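Local coordinates for proximal thread matrix protein 1 (Mytilus galloprovincialis, PDB 4CN9) that probably binds collagen in the matrix of the mussel byssus through paired von Willebrand factor type A domains, and carries zinc ions, at residues D46-D51 with V237-C242; Q166-L171 with T196-G201. All coordinates share one frame; numbering follows the deposited sequence.

Contact 1 (D46-D51 with V237-C242). With ZN (zinc ion), chain D.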
ATOM      1  N   ASP A  46     -24.261  -4.544  -7.510  1.00 64.45           N
ATOM      2  CA  ASP A  46     -22.878  -4.733  -7.943  1.00 67.40           C
ATOM      3  C   ASP A  46     -22.241  -3.418  -8.405  1.00 54.91           C
ATOM      4  O   ASP A  46     -21.028  -3.357  -8.625  1.00 52.32           O
ATOM      5  CB  ASP A  46     -22.800  -5.768  -9.074  1.00 64.49           C
ATOM      6  CG  ASP A  46     -21.651  -6.750  -8.891  1.00 71.48           C
ATOM      7  OD1 ASP A  46     -20.504  -6.301  -8.676  1.00 72.79           O
ATOM      8  OD2 ASP A  46     -21.896  -7.973  -8.967  1.00 72.94           O
ATOM      9  N   ALA A  47     -23.052  -2.378  -8.575  1.00 46.11           N
ATOM     10  CA  ALA A  47     -22.521  -1.056  -8.914  1.00 46.02           C
ATOM     11  C   ALA A  47     -22.356  -0.242  -7.632  1.00 42.74           C
ATOM     12  O   ALA A  47     -23.298  -0.112  -6.859  1.00 37.35           O
ATOM     13  CB  ALA A  47     -23.452  -0.328  -9.883  1.00 39.46           C
ATOM     14  N   GLU A  48     -21.169   0.301  -7.379  1.00 39.46           N
ATOM     15  CA  GLU A  48     -21.081   1.228  -6.258  1.00 41.69           C
ATOM     16  C   GLU A  48     -20.637   2.628  -6.564  1.00 31.67           C
ATOM     17  O   GLU A  48     -20.291   2.974  -7.690  1.00 31.90           O
ATOM     18  CB  GLU A  48     -20.250   0.724  -5.088  1.00 44.52           C
ATOM     19  CG  GLU A  48     -19.310  -0.387  -5.290  1.00 44.29           C
ATOM     20  CD  GLU A  48     -19.311  -1.228  -4.042  1.00 41.82           C
ATOM     21  OE1 GLU A  48     -20.314  -1.931  -3.827  1.00 55.40           O
ATOM     22  OE2 GLU A  48     -18.354  -1.147  -3.247  1.00 37.42           O
ATOM     23  N   GLU A  49     -20.687   3.417  -5.498  1.00 33.58           N
ATOM     24  CA  GLU A  49     -20.340   4.817  -5.513  1.00 31.86           C
ATOM     25  C   GLU A  49     -19.427   5.136  -4.341  1.00 27.87           C
ATOM     26  O   GLU A  49     -19.322   4.378  -3.370  1.00 26.57           O
ATOM     27  CB  GLU A  49     -21.596   5.681  -5.410  1.00 29.23           C
ATOM     28  CG  GLU A  49     -22.297   5.603  -4.063  1.00 32.80           C
ATOM     29  CD  GLU A  49     -23.659   6.283  -4.059  1.00 36.43           C
ATOM     30  OE1 GLU A  49     -24.339   6.271  -5.105  1.00 34.97           O
ATOM     31  OE2 GLU A  49     -24.050   6.823  -3.002  1.00 38.84           O
ATOM     32  N   CYS A  50     -18.774   6.280  -4.462  1.00 25.63           N
ATOM     33  CA  CYS A  50     -17.921   6.812  -3.434  1.00 26.07           C
ATOM     34  C   CYS A  50     -18.348   8.252  -3.245  1.00 24.42           C
ATOM     35  O   CYS A  50     -18.455   8.998  -4.219  1.00 28.27           O
ATOM     36  CB  CYS A  50     -16.468   6.745  -3.890  1.00 29.69           C
ATOM     37  SG  CYS A  50     -15.308   7.370  -2.676  1.00 31.95           S
ATOM     38  N   ASP A  51     -18.606   8.640  -2.004  1.00 25.29           N
ATOM     39  CA  ASP A  51     -19.102   9.983  -1.703  1.00 27.46           C
ATOM     40  C   ASP A  51     -17.955  10.915  -1.276  1.00 28.17           C
ATOM     41  O   ASP A  51     -18.167  12.089  -0.980  1.00 28.31           O
ATOM     42  CB  ASP A  51     -20.172   9.936  -0.593  1.00 32.64           C
ATOM     43  CG  ASP A  51     -21.372   9.051  -0.945  1.00 31.72           C
ATOM     44  OD1 ASP A  51     -21.627   8.759  -2.132  1.00 31.11           O
ATOM     45  OD2 ASP A  51     -22.077   8.621  -0.014  1.00 37.75           O
ATOM     46  N   VAL A 237     -11.900  -1.084  -8.052  1.00 22.84           N
ATOM     47  CA  VAL A 237     -11.212   0.185  -8.166  1.00 23.08           C
ATOM     48  C   VAL A 237     -11.884   1.229  -7.299  1.00 20.78           C
ATOM     49  O   VAL A 237     -11.217   1.990  -6.613  1.00 22.13           O
ATOM     50  CB  VAL A 237     -11.132   0.662  -9.632  1.00 21.54           C
ATOM     51  CG1 VAL A 237     -10.611   2.084  -9.713  1.00 23.88           C
ATOM     52  CG2 VAL A 237     -10.245  -0.271 -10.440  1.00 25.73           C
ATOM     53  N   ILE A 238     -13.212   1.265  -7.318  1.00 18.96           N
ATOM     54  CA  ILE A 238     -13.942   2.218  -6.512  1.00 22.32           C
ATOM     55  C   ILE A 238     -13.736   1.935  -5.022  1.00 23.18           C
ATOM     56  O   ILE A 238     -13.622   2.860  -4.228  1.00 23.06           O
ATOM     57  CB  ILE A 238     -15.451   2.190  -6.828  1.00 25.01           C
ATOM     58  CG1 ILE A 238     -15.691   2.528  -8.304  1.00 26.47           C
ATOM     59  CG2 ILE A 238     -16.200   3.139  -5.908  1.00 27.85           C
ATOM     60  CD1 ILE A 238     -15.032   3.815  -8.777  1.00 31.49           C
ATOM     61  N   ASP A 239     -13.698   0.656  -4.655  1.00 23.36           N
ATOM     62  CA  ASP A 239     -13.472   0.265  -3.264  1.00 25.04           C
ATOM     63  C   ASP A 239     -12.130   0.772  -2.765  1.00 23.59           C
ATOM     64  O   ASP A 239     -12.032   1.265  -1.646  1.00 25.29           O
ATOM     65  CB  ASP A 239     -13.522  -1.258  -3.106  1.00 25.30           C
ATOM     66  CG  ASP A 239     -14.936  -1.811  -3.203  1.00 31.71           C
ATOM     67  OD1 ASP A 239     -15.893  -1.017  -3.112  1.00 29.77           O
ATOM     68  OD2 ASP A 239     -15.083  -3.038  -3.366  1.00 31.19           O
ATOM     69  N   LEU A 240     -11.098   0.632  -3.597  1.00 21.40           N
ATOM     70  CA  LEU A 240      -9.760   1.124  -3.244  1.00 22.21           C
ATOM     71  C   LEU A 240      -9.684   2.647  -3.269  1.00 23.68           C
ATOM     72  O   LEU A 240      -9.011   3.254  -2.428  1.00 21.43           O
ATOM     73  CB  LEU A 240      -8.709   0.538  -4.187  1.00 22.20           C
ATOM     74  CG  LEU A 240      -8.497  -0.974  -4.154  1.00 22.60           C
ATOM     75  CD1 LEU A 240      -7.820  -1.454  -5.434  1.00 28.64           C
ATOM     76  CD2 LEU A 240      -7.662  -1.356  -2.938  1.00 26.61           C
ATOM     77  N   ALA A 241     -10.361   3.274  -4.230  1.00 21.74           N
ATOM     78  CA  ALA A 241     -10.355   4.734  -4.326  1.00 22.67           C
ATOM     79  C   ALA A 241     -11.051   5.338  -3.126  1.00 29.09           C
ATOM     80  O   ALA A 241     -10.715   6.442  -2.697  1.00 25.56           O
ATOM     81  CB  ALA A 241     -11.042   5.196  -5.598  1.00 22.53           C
ATOM     82  N   CYS A 242     -12.024   4.608  -2.583  1.00 23.16           N
ATOM     83  CA  CYS A 242     -12.813   5.117  -1.476  1.00 25.69           C
ATOM     84  C   CYS A 242     -12.257   4.659  -0.127  1.00 32.93           C
ATOM     85  O   CYS A 242     -12.886   4.869   0.905  1.00 32.32           O
ATOM     86  CB  CYS A 242     -14.269   4.650  -1.608  1.00 29.35           C
ATOM     87  SG  CYS A 242     -15.479   5.921  -1.220  1.00 28.90           S
TER
HETATM   88 ZN    ZN D1449     -23.214   7.512  -1.360  0.50 33.43          ZN
HETATM   89  O   HOH W   1     -24.838   7.863  -0.085  0.70 36.21           O
HETATM   90  O   HOH W   2     -24.471   9.145  -1.658  0.70 38.83           O

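Contact 2 (Q166-L171 with T196-G201)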
ATOM      1  N   GLN A 166      -9.095  14.434  -1.042  1.00 22.76           N
ATOM      2  CA  GLN A 166      -8.238  13.277  -1.224  1.00 22.52           C
ATOM      3  C   GLN A 166      -7.645  13.313  -2.634  1.00 23.84           C
ATOM      4  O   GLN A 166      -8.349  13.600  -3.600  1.00 26.02           O
ATOM      5  CB  GLN A 166      -9.040  11.988  -1.064  1.00 29.27           C
ATOM      6  CG  GLN A 166      -9.629  11.794   0.317  1.00 42.24           C
ATOM      7  CD  GLN A 166      -8.579  11.397   1.333  1.00 47.80           C
ATOM      8  OE1 GLN A 166      -7.577  10.762   0.986  1.00 48.18           O
ATOM      9  NE2 GLN A 166      -8.795  11.776   2.591  1.00 50.20           N
ATOM     10  N   LYS A 167      -6.362  13.014  -2.748  1.00 23.29           N
ATOM     11  CA  LYS A 167      -5.704  12.926  -4.049  1.00 22.55           C
ATOM     12  C   LYS A 167      -5.552  11.470  -4.463  1.00 21.73           C
ATOM     13  O   LYS A 167      -4.975  10.679  -3.727  1.00 20.21           O
ATOM     14  CB  LYS A 167      -4.332  13.583  -3.997  1.00 20.84           C
ATOM     15  CG  LYS A 167      -4.385  15.074  -3.739  1.00 27.67           C
ATOM     16  CD  LYS A 167      -3.050  15.696  -4.070  1.00 31.61           C
ATOM     17  CE  LYS A 167      -2.588  16.627  -2.983  1.00 43.66           C
ATOM     18  NZ  LYS A 167      -1.952  15.865  -1.881  1.00 46.20           N
ATOM     19  N   ILE A 168      -6.066  11.144  -5.648  1.00 17.17           N
ATOM     20  CA  ILE A 168      -6.066   9.783  -6.166  1.00 20.23           C
ATOM     21  C   ILE A 168      -5.574   9.724  -7.620  1.00 18.39           C
ATOM     22  O   ILE A 168      -5.985  10.535  -8.467  1.00 16.29           O
ATOM     23  CB  ILE A 168      -7.486   9.171  -6.124  1.00 18.83           C
ATOM     24  CG1 ILE A 168      -8.083   9.276  -4.719  1.00 24.03           C
ATOM     25  CG2 ILE A 168      -7.452   7.706  -6.595  1.00 20.25           C
ATOM     26  CD1 ILE A 168      -9.581   9.191  -4.707  1.00 27.59           C
ATOM     27  N   VAL A 169      -4.681   8.767  -7.885  1.00 13.66           N
ATOM     28  CA  VAL A 169      -4.182   8.475  -9.226  1.00 16.33           C
ATOM     29  C   VAL A 169      -4.511   7.034  -9.576  1.00 19.08           C
ATOM     30  O   VAL A 169      -4.201   6.102  -8.811  1.00 17.53           O
ATOM     31  CB  VAL A 169      -2.645   8.673  -9.328  1.00 13.92           C
ATOM     32  CG1 VAL A 169      -2.123   8.224 -10.676  1.00 18.79           C
ATOM     33  CG2 VAL A 169      -2.289  10.101  -9.070  1.00 18.35           C
ATOM     34  N   ILE A 170      -5.172   6.862 -10.716  1.00 15.51           N
ATOM     35  CA  ILE A 170      -5.478   5.543 -11.244  1.00 14.94           C
ATOM     36  C   ILE A 170      -4.696   5.354 -12.550  1.00 16.94           C
ATOM     37  O   ILE A 170      -4.954   6.017 -13.553  1.00 15.80           O
ATOM     38  CB  ILE A 170      -6.999   5.367 -11.465  1.00 19.99           C
ATOM     39  CG1 ILE A 170      -7.720   5.425 -10.113  1.00 20.73           C
ATOM     40  CG2 ILE A 170      -7.288   4.043 -12.160  1.00 18.05           C
ATOM     41  CD1 ILE A 170      -9.173   5.814 -10.175  1.00 23.12           C
ATOM     42  N   LEU A 171      -3.709   4.472 -12.489  1.00 14.86           N
ATOM     43  CA  LEU A 171      -2.830   4.168 -13.616  1.00 18.94           C
ATOM     44  C   LEU A 171      -3.346   2.938 -14.366  1.00 16.44           C
ATOM     45  O   LEU A 171      -3.667   1.917 -13.752  1.00 18.89           O
ATOM     46  CB  LEU A 171      -1.412   3.916 -13.109  1.00 19.18           C
ATOM     47  CG  LEU A 171      -0.386   3.250 -14.032  1.00 21.31           C
ATOM     48  CD1 LEU A 171       0.002   4.176 -15.133  1.00 22.12           C
ATOM     49  CD2 LEU A 171       0.844   2.844 -13.238  1.00 24.51           C
ATOM     50  N   THR A 196      -2.926   8.696  -3.156  1.00 19.99           N
ATOM     51  CA  THR A 196      -3.229   7.273  -3.287  1.00 26.22           C
ATOM     52  C   THR A 196      -2.992   6.869  -4.734  1.00 22.21           C
ATOM     53  O   THR A 196      -3.430   7.574  -5.646  1.00 21.18           O
ATOM     54  CB  THR A 196      -4.703   6.966  -2.943  1.00 28.48           C
ATOM     55  OG1 THR A 196      -4.992   7.403  -1.614  1.00 30.62           O
ATOM     56  CG2 THR A 196      -4.999   5.474  -3.047  1.00 22.60           C
ATOM     57  N   VAL A 197      -2.307   5.745  -4.947  1.00 19.91           N
ATOM     58  CA  VAL A 197      -2.050   5.252  -6.284  1.00 17.97           C
ATOM     59  C   VAL A 197      -2.636   3.842  -6.496  1.00 20.51           C
ATOM     60  O   VAL A 197      -2.329   2.894  -5.764  1.00 17.10           O
ATOM     61  CB  VAL A 197      -0.547   5.268  -6.605  1.00 18.77           C
ATOM     62  CG1 VAL A 197      -0.306   4.828  -8.028  1.00 17.32           C
ATOM     63  CG2 VAL A 197       0.032   6.663  -6.370  1.00 23.00           C
ATOM     64  N   ILE A 198      -3.505   3.734  -7.495  1.00 16.69           N
ATOM     65  CA  ILE A 198      -4.075   2.454  -7.903  1.00 17.71           C
ATOM     66  C   ILE A 198      -3.509   2.153  -9.280  1.00 17.33           C
ATOM     67  O   ILE A 198      -3.426   3.046 -10.136  1.00 15.54           O
ATOM     68  CB  ILE A 198      -5.627   2.521  -7.952  1.00 18.46           C
ATOM     69  CG1 ILE A 198      -6.181   2.716  -6.540  1.00 18.17           C
ATOM     70  CG2 ILE A 198      -6.215   1.260  -8.583  1.00 21.15           C
ATOM     71  CD1 ILE A 198      -7.527   3.447  -6.474  1.00 22.29           C
ATOM     72  N   ALA A 199      -3.083   0.913  -9.486  1.00 15.71           N
ATOM     73  CA  ALA A 199      -2.500   0.502 -10.754  1.00 16.97           C
ATOM     74  C   ALA A 199      -3.291  -0.663 -11.369  1.00 21.88           C
ATOM     75  O   ALA A 199      -3.526  -1.679 -10.715  1.00 20.30           O
ATOM     76  CB  ALA A 199      -1.049   0.085 -10.548  1.00 18.92           C
ATOM     77  N   ILE A 200      -3.698  -0.492 -12.619  1.00 16.83           N
ATOM     78  CA  ILE A 200      -4.371  -1.530 -13.393  1.00 18.65           C
ATOM     79  C   ILE A 200      -3.499  -1.987 -14.555  1.00 18.99           C
ATOM     80  O   ILE A 200      -3.086  -1.186 -15.422  1.00 17.89           O
ATOM     81  CB  ILE A 200      -5.707  -1.040 -13.963  1.00 17.49           C
ATOM     82  CG1 ILE A 200      -6.624  -0.554 -12.844  1.00 21.33           C
ATOM     83  CG2 ILE A 200      -6.374  -2.168 -14.773  1.00 21.59           C
ATOM     84  CD1 ILE A 200      -7.755   0.332 -13.291  1.00 21.28           C
ATOM     85  N   GLY A 201      -3.226  -3.286 -14.569  1.00 16.67           N
ATOM     86  CA  GLY A 201      -2.437  -3.916 -15.603  1.00 20.44           C
ATOM     87  C   GLY A 201      -3.318  -4.750 -16.517  1.00 21.42           C
ATOM     88  O   GLY A 201      -4.134  -5.542 -16.060  1.00 21.81           O
TER
HETATM   89  O   HOH W   3      -5.596  10.530  -0.731  1.00 37.78           O

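Contact 1 (D46-D51 with V237-C242)
Cys-50 and Cys-242 mark the closest approach of two unlike backbones, their CA atoms 5.7 Å apart. Residues 46-51 run extended through the short strand 48-49, whereas 237-241 are the last turn of a helix and Cys-242 is the first residue beyond it. No clear hydrogen bond joins the two backbones, and the link is covalent: Cys-50 SG meets Cys-242 SG at 2.1 Å with a disulfide torsion of 89°, close to the relaxed value. Cys-50 SG stands anti to its backbone N (chi1 -179°), which carries the sulfur toward the helix end. Beside the bridge, Ile-238 packs its CG2 methyl against the Cys-50 CB methylene at 4.1 Å, and an apolar side chain suits this buried position. Two residues earlier, the side chains of Glu-48 and Asp-239 cross at about a right angle, bringing Glu-48 OE2 within 2.5 Å of Asp-239 OD1. Two acid groups so close would repel if both were ionised; Lys-235, salt-bridged to Asp-239 OD2 and in a long, weak ion pair with Glu-48 OE2, would ease the charge. Strand alternation turns Glu-49 away from the helix, where its OE2 binds zinc at 2.0 Å; Asp-51 grips the same ion with both oxygens, OD1 at 2.2 Å and OD2 at 2.1 Å. Two waters and His-446 complete the site, and Thr-89 hydrogen-bonds Asp-51 OD1. Strand 439-447, from the far end of the chain, pairs with 48-49 and touches Cys-242, while Leu-84 of helix 73-85 packs on Ile-238.

Contact 2 (Q166-L171 with T196-G201)
Ile-170 and Ile-198 run their side chains alongside each other from neighbouring parallel strands, whose axes come within 4.6 Å at 12°. Five backbone hydrogen bonds join them, running alternately from each strand; the one from Ile-198 N to Val-169 O is nearly straight, at 177°. The tight part is the face of Ile-168, Ile-170, Ile-198 and Ile-200, where Ile-198 CD1 reaches Ile-170 CG1 at 4.1 Å and Ile-200 CD1 meets Ile-170 CG2 at 3.9 Å. Beta-branched residues suit these extended backbones, and helix 234-241 covers this face. On the other face Val-169 pairs with Val-197, and Leu-171 CD2 touches the small Ala-199 CB at 4.3 Å. The start of the pair is looser and wetter: a water donates to Gln-166 OE1 at 2.6 Å and to Lys-167 O at 3.1 Å, and is weakly linked to Thr-196 OG1. Polar Gln-166 and Thr-196 fit this partly exposed end, while Lys-167 NZ turns to Glu-193 O. With helix 183-192 the strands form a beta-alpha-beta unit of the type A domain. Main-chain bonds between apolar faces make this part of the domain's buried core, and the first strand runs on toward zinc ligand Asp-174.

From the N terminus, residues 46-51 come first, and contact 1 ties them to 237-242 across 185 intervening residues that include contact 2. Contact 2 falls within that long loop: it closes a much shorter one, from 166-171 through helix 183-192 to 196-201, so the two nest without crossing. They also touch in space, their centres about 13 Å apart. Ala-241 O packs on Ile-168 CD1 at 3.6 Å, and Val-237 CG2 on Ile-200 CD1 at 3.8 Å. The helix that contact 1 fastens to the N-terminal strand thus rests on the sheet to which the two strands of contact 2 belong.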